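Local coordinates for alpha-1,6-mannanase (Bacteroides thetaiotaomicron, PDB 4V1S), which probably hydrolyses alpha-1,6-mannosidic linkages in mannans, acting as a family 76 glycoside hydrolase, at residues I203-T208 with D233-N238; R272-M277 with E284-Q289. One frame throughout, in Å; residues are numbered along the deposited sequence. Where two conformers were deposited one is given.

Interaction 1 (I203-T208 with D233-N238); sequences ICSAVT and DWTVEN
Ser205 and Thr235 meet hydroxyl to hydroxyl: Ser205 OG lies 2.7 Å from Thr235 OG1, and the two residues are the pair whose CA atoms, 6.8 Å apart, come nearest across the contact. Both CB atoms point at the facing helix. Each oxygen sits beside its backbone N, anti to its carbonyl carbon (chi1 -72° in Ser205, -53° in Thr235), and this rotation brings the two hydroxyls together. The methyl CG2 of Thr235 comes alongside CB of Ser205, adding an apolar touch. Trp234 joins from one side: the benzo edge of its indole approaches the serine, with Ser205 OG near the ring plane and 3.9 Å from CZ3.

Further out, bonds within helix 222-239, and one to Leu183 outside it, hold that side. Thr235 OG1 hydrogen-bonds back to the carbonyl of Ile231, one turn earlier. The indole NE1 bonds to Leu183 O, anchoring the ring's far rim. Asn238 ND2 lies over one indole face toward the rim, 3.2 Å above the plane, and donates to Trp234 O at 2.9 Å with an N-H...O angle of 162°.

The contact joins the start of helix 202-219 to the end of helix 222-239, two consecutive helices linked by a short turn at their other ends, as in the helical hairpins of an (alpha/alpha)6 barrel. Only 92 Å² is buried between the segments. Because Ser205 and Thr235 are small, the helices approach through polar groups enclosed in the protein interior, and the threonine's bond to Ile231 probably meets part of the cost of burying them.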
loop_
_atom_site.group_PDB
_atom_site.type_symbol
_atom_site.label_atom_id
_atom_site.label_comp_id
_atom_site.label_asym_id
_atom_site.label_seq_id
_atom_site.Cartn_x
_atom_site.Cartn_y
_atom_site.Cartn_z
ATOM N N ILE A 203 1.435 -11.185 1.216
ATOM C CA ILE A 203 0.886 -9.876 0.856
ATOM C C ILE A 203 -0.624 -9.982 0.652
ATOM O O ILE A 203 -1.360 -9.076 1.041
ATOM C CB ILE A 203 1.589 -9.203 -0.338
ATOM C CG1 ILE A 203 1.077 -7.760 -0.525
ATOM C CG2 ILE A 203 1.452 -10.018 -1.617
ATOM C CD1 ILE A 203 1.328 -6.850 0.669
ATOM N N CYS A 204 -1.083 -11.083 0.056
ATOM C CA CYS A 204 -2.510 -11.297 -0.097
ATOM C C CYS A 204 -3.235 -11.404 1.250
ATOM O O CYS A 204 -4.267 -10.770 1.412
ATOM C CB CYS A 204 -2.774 -12.529 -0.949
ATOM S SG CYS A 204 -2.034 -12.419 -2.576
ATOM N N SER A 205 -2.686 -12.171 2.205
ATOM C CA SER A 205 -3.215 -12.157 3.563
ATOM C C SER A 205 -3.301 -10.742 4.112
ATOM O O SER A 205 -4.334 -10.317 4.623
ATOM C CB SER A 205 -2.338 -12.963 4.518
ATOM O OG SER A 205 -2.449 -14.365 4.293
ATOM N N ALA A 206 -2.182 -10.038 4.017
ATOM C CA ALA A 206 -2.007 -8.779 4.733
ATOM C C ALA A 206 -2.895 -7.650 4.221
ATOM O O ALA A 206 -3.556 -6.948 5.017
ATOM C CB ALA A 206 -0.528 -8.387 4.719
ATOM N N VAL A 207 -2.954 -7.450 2.914
ATOM C CA VAL A 207 -3.823 -6.399 2.401
ATOM C C VAL A 207 -5.309 -6.778 2.564
ATOM O O VAL A 207 -6.180 -5.917 2.722
ATOM C CB VAL A 207 -3.544 -6.008 0.933
ATOM C CG1 VAL A 207 -2.148 -5.439 0.803
ATOM C CG2 VAL A 207 -3.786 -7.140 -0.060
ATOM N N THR A 208 -5.615 -8.079 2.504
ATOM C CA THR A 208 -6.985 -8.500 2.719
ATOM C C THR A 208 -7.390 -8.280 4.198
ATOM O O THR A 208 -8.483 -7.789 4.473
ATOM C CB THR A 208 -7.188 -9.943 2.248
ATOM O OG1 THR A 208 -6.891 -10.053 0.877
ATOM C CG2 THR A 208 -8.592 -10.427 2.454
ATOM N N ASP A 233 -4.747 -15.953 11.641
ATOM C CA ASP A 233 -4.364 -17.218 12.292
ATOM C C ASP A 233 -3.570 -18.099 11.314
ATOM O O ASP A 233 -2.520 -18.639 11.664
ATOM C CB ASP A 233 -5.600 -17.960 12.777
ATOM C CG ASP A 233 -6.197 -17.365 14.032
ATOM O OD1 ASP A 233 -5.610 -16.445 14.639
ATOM O OD2 ASP A 233 -7.293 -17.822 14.403
ATOM N N TRP A 234 -4.059 -18.220 10.077
ATOM C CA TRP A 234 -3.353 -19.013 9.061
ATOM C C TRP A 234 -1.971 -18.423 8.760
ATOM O O TRP A 234 -0.973 -19.149 8.633
ATOM C CB TRP A 234 -4.176 -19.130 7.766
ATOM C CG TRP A 234 -3.497 -19.947 6.714
ATOM C CD1 TRP A 234 -3.575 -21.316 6.532
ATOM C CD2 TRP A 234 -2.595 -19.472 5.714
ATOM N NE1 TRP A 234 -2.781 -21.702 5.481
ATOM C CE2 TRP A 234 -2.169 -20.593 4.959
ATOM C CE3 TRP A 234 -2.140 -18.207 5.349
ATOM C CZ2 TRP A 234 -1.306 -20.472 3.876
ATOM C CZ3 TRP A 234 -1.272 -18.089 4.274
ATOM C CH2 TRP A 234 -0.848 -19.215 3.565
ATOM N N THR A 235 -1.932 -17.104 8.592
ATOM C CA THR A 235 -0.712 -16.435 8.192
ATOM C C THR A 235 0.367 -16.559 9.273
ATOM O O THR A 235 1.530 -16.867 8.980
ATOM C CB THR A 235 -1.000 -14.980 7.850
ATOM O OG1 THR A 235 -2.069 -14.927 6.877
ATOM C CG2 THR A 235 0.233 -14.314 7.269
ATOM N N VAL A 236 -0.017 -16.346 10.514
ATOM C CA VAL A 236 0.916 -16.523 11.661
ATOM C C VAL A 236 1.440 -17.980 11.751
ATOM O O VAL A 236 2.616 -18.236 12.014
ATOM C CB VAL A 236 0.238 -16.033 12.970
ATOM C CG1 VAL A 236 1.009 -16.469 14.197
ATOM C CG2 VAL A 236 0.072 -14.508 12.912
ATOM N N GLU A 237 0.559 -18.938 11.512
ATOM C CA GLU A 237 0.918 -20.360 11.627
ATOM C C GLU A 237 1.888 -20.794 10.513
ATOM O O GLU A 237 2.750 -21.653 10.741
ATOM C CB GLU A 237 -0.356 -21.200 11.596
ATOM C CG GLU A 237 -0.150 -22.699 11.577
ATOM C CD GLU A 237 0.509 -23.251 12.839
ATOM O OE1 GLU A 237 0.469 -22.568 13.888
ATOM O OE2 GLU A 237 1.052 -24.330 12.762
ATOM N N ASN A 238 1.758 -20.175 9.323
ATOM C CA ASN A 238 2.482 -20.628 8.122
ATOM C C ASN A 238 3.604 -19.740 7.606
ATOM O O ASN A 238 4.542 -20.245 6.986
ATOM C CB ASN A 238 1.481 -20.858 6.984
ATOM C CG ASN A 238 0.629 -22.074 7.232
ATOM O OD1 ASN A 238 1.067 -23.181 6.969
ATOM N ND2 ASN A 238 -0.572 -21.883 7.784
#

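Interaction 2 (R272-M277 with E284-Q289); sequences RSWLKM and EKYLSQ
Tyr286 stands between Trp274 and Met277, presenting an edge to one and a face to the other. The tyrosine and tryptophan side chains cross at about a right angle, with Trp274 CD1 at the edge of the tyrosine ring, near its plane and 4.0 Å from Tyr286 CD1. Over the centre of one tyrosine face sits Met277 CB, a CH-pi contact 3.8 Å from the centroid. Met277 SD lies oblique to the ring in a Met-aromatic contact, and the bend at chi3 (80°) sets CE 3.6 Å from Tyr286 CE1. On the opposite face lies the neighbouring Lys285 CE.

Gln289 CG sits over the face of the indole's six-membered ring in a CH-pi contact, 3.4 Å from its centroid. The glutamine chain bends at chi2 (64°), and its amide plane stands 47° from the indole plane. Leu275 CD2 meets Leu287 CD1 at 3.7 Å. With an alanine at Tyr286, the ring's contacts would be lost and a gap would probably open between Met277 and the indole.

Helices 264-281 and 284-301 follow one another through a short connection as a near-antiparallel hairpin, consistent with the family's (alpha/alpha)6 barrel; the axes of the two segments approach to 7.9 Å. They cohere through apolar and pi contacts, while the polar ends bond outside the segments, Gln289 NE2 to Thr293 and Asn245, Trp274 NE1 to Asn232.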
loop_
_atom_site.group_PDB
_atom_site.type_symbol
_atom_site.label_atom_id
_atom_site.label_comp_id
_atom_site.label_asym_id
_atom_site.label_seq_id
_atom_site.Cartn_x
_atom_site.Cartn_y
_atom_site.Cartn_z
ATOM N N ARG A 272 0.074 -2.970 10.235
ATOM C CA ARG A 272 -1.084 -2.096 10.155
ATOM C C ARG A 272 -2.367 -2.877 10.494
ATOM O O ARG A 272 -3.268 -2.380 11.190
ATOM C CB ARG A 272 -1.185 -1.467 8.771
ATOM C CG ARG A 272 0.001 -0.608 8.401
ATOM C CD ARG A 272 -0.319 0.301 7.226
ATOM N NE ARG A 272 -1.203 1.349 7.715
ATOM C CZ ARG A 272 -2.018 2.098 6.993
ATOM N NH1 ARG A 272 -2.102 1.962 5.673
ATOM N NH2 ARG A 272 -2.758 3.014 7.620
ATOM N N SER A 273 -2.451 -4.107 9.990
ATOM C CA SER A 273 -3.604 -4.972 10.263
ATOM C C SER A 273 -3.724 -5.271 11.745
ATOM O O SER A 273 -4.808 -5.135 12.325
ATOM C CB SER A 273 -3.502 -6.265 9.455
ATOM O OG SER A 273 -3.573 -6.014 8.060
ATOM N N TRP A 274 -2.617 -5.689 12.351
ATOM C CA TRP A 274 -2.628 -6.033 13.756
ATOM C C TRP A 274 -3.023 -4.868 14.641
ATOM O O TRP A 274 -3.726 -5.063 15.653
ATOM C CB TRP A 274 -1.286 -6.594 14.198
ATOM C CG TRP A 274 -0.939 -7.946 13.640
ATOM C CD1 TRP A 274 -1.778 -9.002 13.427
ATOM C CD2 TRP A 274 0.379 -8.393 13.254
ATOM N NE1 TRP A 274 -1.067 -10.069 12.935
ATOM C CE2 TRP A 274 0.255 -9.727 12.818
ATOM C CE3 TRP A 274 1.641 -7.790 13.227
ATOM C CZ2 TRP A 274 1.353 -10.481 12.377
ATOM C CZ3 TRP A 274 2.716 -8.523 12.778
ATOM C CH2 TRP A 274 2.574 -9.860 12.354
ATOM N N LEU A 275 -2.609 -3.652 14.286
ATOM C CA LEU A 275 -2.999 -2.482 15.081
ATOM C C LEU A 275 -4.499 -2.283 15.028
ATOM O O LEU A 275 -5.108 -1.927 16.041
ATOM C CB LEU A 275 -2.221 -1.225 14.651
ATOM C CG LEU A 275 -0.711 -1.283 14.962
ATOM C CD1 LEU A 275 -0.042 -0.076 14.360
ATOM C CD2 LEU A 275 -0.430 -1.359 16.462
ATOM N N LYS A 276 -5.125 -2.494 13.869
ATOM C CA LYS A 276 -6.590 -2.389 13.791
ATOM C C LYS A 276 -7.272 -3.518 14.550
ATOM O O LYS A 276 -8.309 -3.305 15.179
ATOM C CB LYS A 276 -7.097 -2.331 12.354
ATOM C CG LYS A 276 -6.603 -1.094 11.625
ATOM C CD LYS A 276 -7.431 -0.748 10.405
ATOM C CE LYS A 276 -8.686 0.034 10.787
ATOM N NZ LYS A 276 -8.330 1.409 11.256
ATOM N N MET A 277 -6.683 -4.715 14.502
ATOM C CA MET A 277 -7.258 -5.853 15.224
ATOM C C MET A 277 -7.177 -5.622 16.718
ATOM O O MET A 277 -8.105 -5.969 17.445
ATOM C CB MET A 277 -6.579 -7.154 14.830
ATOM C CG MET A 277 -6.814 -7.483 13.356
ATOM S SD MET A 277 -5.903 -8.869 12.713
ATOM C CE MET A 277 -6.949 -10.206 13.329
ATOM N N GLU A 284 -4.402 -7.634 23.714
ATOM C CA GLU A 284 -3.044 -7.104 23.718
ATOM C C GLU A 284 -2.066 -7.919 22.866
ATOM O O GLU A 284 -1.034 -7.407 22.473
ATOM C CB GLU A 284 -2.518 -7.026 25.162
ATOM C CG GLU A 284 -3.233 -6.013 26.040
ATOM C CD GLU A 284 -2.916 -4.566 25.690
ATOM O OE1 GLU A 284 -1.787 -4.281 25.231
ATOM O OE2 GLU A 284 -3.804 -3.707 25.886
ATOM N N LYS A 285 -2.378 -9.179 22.586
ATOM C CA LYS A 285 -1.507 -9.975 21.716
ATOM C C LYS A 285 -1.270 -9.310 20.367
ATOM O O LYS A 285 -0.197 -9.444 19.800
ATOM C CB LYS A 285 -2.065 -11.377 21.483
ATOM C CG LYS A 285 -3.182 -11.474 20.441
ATOM C CD LYS A 285 -3.782 -12.870 20.434
ATOM C CE LYS A 285 -4.786 -13.044 19.309
ATOM N NZ LYS A 285 -5.096 -14.484 19.126
ATOM N N TYR A 286 -2.273 -8.618 19.845
ATOM C CA TYR A 286 -2.130 -7.969 18.545
ATOM C C TYR A 286 -1.154 -6.784 18.627
ATOM O O TYR A 286 -0.342 -6.569 17.712
ATOM C CB TYR A 286 -3.491 -7.512 18.022
ATOM C CG TYR A 286 -4.425 -8.647 17.661
ATOM C CD1 TYR A 286 -4.113 -9.516 16.627
ATOM C CD2 TYR A 286 -5.631 -8.840 18.344
ATOM C CE1 TYR A 286 -4.952 -10.558 16.273
ATOM C CE2 TYR A 286 -6.497 -9.884 18.006
ATOM C CZ TYR A 286 -6.155 -10.748 16.980
ATOM O OH TYR A 286 -6.973 -11.779 16.633
ATOM N N LEU A 287 -1.236 -6.007 19.702
ATOM C CA LEU A 287 -0.317 -4.894 19.895
ATOM C C LEU A 287 1.100 -5.405 20.113
ATOM O O LEU A 287 2.045 -4.857 19.543
ATOM C CB LEU A 287 -0.747 -4.004 21.058
ATOM C CG LEU A 287 0.091 -2.749 21.329
ATOM C CD1 LEU A 287 0.085 -1.782 20.147
ATOM C CD2 LEU A 287 -0.423 -2.050 22.579
ATOM N N SER A 288 1.255 -6.447 20.936
ATOM C CA SER A 288 2.575 -7.013 21.182
ATOM C C SER A 288 3.210 -7.522 19.879
ATOM O O SER A 288 4.392 -7.282 19.636
ATOM C CB SER A 288 2.515 -8.151 22.223
ATOM O OG SER A 288 2.075 -7.631 23.466
ATOM N N GLN A 289 2.421 -8.204 19.046
ATOM C CA GLN A 289 2.909 -8.717 17.785
ATOM C C GLN A 289 3.321 -7.577 16.848
ATOM O O GLN A 289 4.400 -7.619 16.234
ATOM C CB GLN A 289 1.862 -9.605 17.127
ATOM C CG GLN A 289 2.349 -10.249 15.846
ATOM C CD GLN A 289 3.493 -11.208 16.081
ATOM O OE1 GLN A 289 3.326 -12.258 16.725
ATOM N NE2 GLN A 289 4.674 -10.859 15.575
#

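How the interactions relate
Interactions 1 and 2 each pair two helices consecutive in the chain, so together they sample four successive helices, 202-219, 222-239, 264-281 and 284-301. Interaction 1 is small, polar and wholly buried; interaction 2 buries four times the area through aromatic and aliphatic groups and has a partly exposed margin at Leu287 and Gln289. Their centres lie 13 Å apart, and the pairs touch directly: Ser273 OG makes a weak hydrogen bond to Ala206 O, and Val236 CG2 packs 4.3 Å from Trp274 CZ2. Helix 264-281 thus borders both helices of the first pair, and Asn232, on helix 222-239, accepts from the indole of interaction 2.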